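Local atomic coordinates of uncharacterized protein (Pseudomonas syringae pv. tomato, PDB entry 3K4I), a protein that is of unknown function but carries an aldolase/RraA-type domain, whose core is a mixed beta sheet flanked by helices. Residues Phe58-Tyr62 and Gln155-Val159. Residue numbers count along the deposited sequence, not the author numbering.
Sequences FTVQY and QVPLV
Residues Phe58-Tyr62 of strand 53-63 are extended and receive the turn Gln155-Pro157 and the start of strand 158-160, the touching parts running 61° apart, with the closest CA pair, Thr59 and Gln155, 4.8 Å apart. Three hydrogen bonds converge on Thr59. Gln155 N donates to Thr59 O (2.8 Å); the Gln155 side chain (chi1 and chi2 m) curls back so that OE1 accepts from Thr59 N (2.9 Å), replacing a main-chain carbonyl where the chain turns off with positive phi (66/38). Thr59 OG1 (chi1 p) donates to Val156 O at 2.7 Å. Apolar contacts complete the interface: Gln155 CG makes a CH-pi contact over the Phe58 ring face, 4.0 Å from its centroid; Leu158 (mt) packs its CG 3.7 Å from Thr59 CB, and Val156 CG2 lies 4.0 Å from Gln61 CB. The contact ends an antiparallel ladder: strand 150-154 pairs with strand 53-63 through Gln61 and Lys152, then departs into hairpin 158-165, while strand 85-90 pairs in parallel through Phe58 and Val60.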
loop_
_atom_site.group_PDB
_atom_site.type_symbol
_atom_site.label_atom_id
_atom_site.label_comp_id
_atom_site.label_asym_id
_atom_site.label_seq_id
_atom_site.Cartn_x
_atom_site.Cartn_y
_atom_site.Cartn_z
ATOM N N PHE C 58 -8.572 18.045 15.207
ATOM C CA PHE C 58 -9.205 19.226 14.695
ATOM C C PHE C 58 -9.931 18.701 13.457
ATOM O O PHE C 58 -9.275 18.187 12.539
ATOM C CB PHE C 58 -8.151 20.252 14.271
ATOM C CG PHE C 58 -8.731 21.483 13.649
ATOM C CD1 PHE C 58 -8.873 22.641 14.419
ATOM C CD2 PHE C 58 -9.191 21.477 12.319
ATOM C CE1 PHE C 58 -9.409 23.795 13.891
ATOM C CE2 PHE C 58 -9.766 22.636 11.764
ATOM C CZ PHE C 58 -9.853 23.809 12.559
ATOM N N THR C 59 -11.252 18.766 13.489
ATOM C CA THR C 59 -12.075 18.073 12.486
ATOM C C THR C 59 -12.438 18.956 11.300
ATOM O O THR C 59 -12.655 20.173 11.432
ATOM C CB THR C 59 -13.356 17.510 13.115
ATOM O OG1 THR C 59 -14.059 18.548 13.816
ATOM C CG2 THR C 59 -13.038 16.395 14.105
ATOM N N VAL C 60 -12.511 18.340 10.130
ATOM C CA VAL C 60 -12.846 19.064 8.900
ATOM C C VAL C 60 -13.849 18.182 8.172
ATOM O O VAL C 60 -13.567 17.000 7.936
ATOM C CB VAL C 60 -11.588 19.203 8.006
ATOM C CG1 VAL C 60 -11.919 20.027 6.758
ATOM C CG2 VAL C 60 -10.423 19.829 8.805
ATOM N N GLN C 61 -15.010 18.744 7.822
ATOM C CA GLN C 61 -16.060 18.022 7.091
ATOM C C GLN C 61 -16.308 18.670 5.726
ATOM O O GLN C 61 -16.547 19.885 5.657
ATOM C CB GLN C 61 -17.358 18.026 7.904
ATOM C CG GLN C 61 -18.550 17.376 7.156
ATOM C CD GLN C 61 -18.319 15.893 6.989
ATOM O OE1 GLN C 61 -18.231 15.365 5.844
ATOM N NE2 GLN C 61 -18.157 15.208 8.101
ATOM N N TYR C 62 -16.265 17.861 4.662
ATOM C CA TYR C 62 -16.506 18.305 3.271
ATOM C C TYR C 62 -17.926 17.912 2.860
ATOM O O TYR C 62 -18.606 17.172 3.580
ATOM C CB TYR C 62 -15.493 17.686 2.284
ATOM C CG TYR C 62 -14.115 18.291 2.447
ATOM C CD1 TYR C 62 -13.691 19.354 1.646
ATOM C CD2 TYR C 62 -13.256 17.792 3.404
ATOM C CE1 TYR C 62 -12.434 19.940 1.820
ATOM C CE2 TYR C 62 -11.989 18.354 3.587
ATOM C CZ TYR C 62 -11.604 19.435 2.781
ATOM O OH TYR C 62 -10.350 19.965 2.966
ATOM N N GLN C 155 -14.418 21.680 13.053
ATOM C CA GLN C 155 -14.665 21.527 14.493
ATOM C C GLN C 155 -16.095 21.069 14.804
ATOM O O GLN C 155 -16.733 21.511 15.779
ATOM C CB GLN C 155 -14.263 22.775 15.278
ATOM C CG GLN C 155 -12.773 23.078 15.105
ATOM C CD GLN C 155 -11.924 22.065 15.821
ATOM O OE1 GLN C 155 -11.855 20.907 15.420
ATOM N NE2 GLN C 155 -11.225 22.512 16.889
ATOM N N VAL C 156 -16.577 20.178 13.939
ATOM C CA VAL C 156 -17.838 19.495 14.142
ATOM C C VAL C 156 -17.581 17.991 14.324
ATOM O O VAL C 156 -16.560 17.493 13.877
ATOM C CB VAL C 156 -18.756 19.655 12.904
ATOM C CG1 VAL C 156 -19.301 21.086 12.813
ATOM C CG2 VAL C 156 -18.029 19.287 11.630
ATOM N N PRO C 157 -18.511 17.263 14.966
ATOM C CA PRO C 157 -18.346 15.808 15.051
ATOM C C PRO C 157 -18.264 15.169 13.663
ATOM O O PRO C 157 -19.028 15.559 12.771
ATOM C CB PRO C 157 -19.636 15.336 15.751
ATOM C CG PRO C 157 -20.199 16.544 16.391
ATOM C CD PRO C 157 -19.755 17.721 15.609
ATOM N N LEU C 158 -17.343 14.214 13.485
ATOM C CA LEU C 158 -17.294 13.396 12.267
ATOM C C LEU C 158 -17.710 11.969 12.591
ATOM O O LEU C 158 -17.502 11.496 13.706
ATOM C CB LEU C 158 -15.885 13.326 11.694
ATOM C CG LEU C 158 -15.165 14.650 11.523
ATOM C CD1 LEU C 158 -13.766 14.378 11.019
ATOM C CD2 LEU C 158 -15.910 15.656 10.641
ATOM N N VAL C 159 -18.293 11.278 11.616
ATOM C CA VAL C 159 -18.504 9.865 11.825
ATOM C C VAL C 159 -17.849 9.120 10.658
ATOM O O VAL C 159 -18.237 9.287 9.499
ATOM C CB VAL C 159 -19.978 9.503 12.017
ATOM C CG1 VAL C 159 -20.095 8.016 12.356
ATOM C CG2 VAL C 159 -20.595 10.340 13.146
#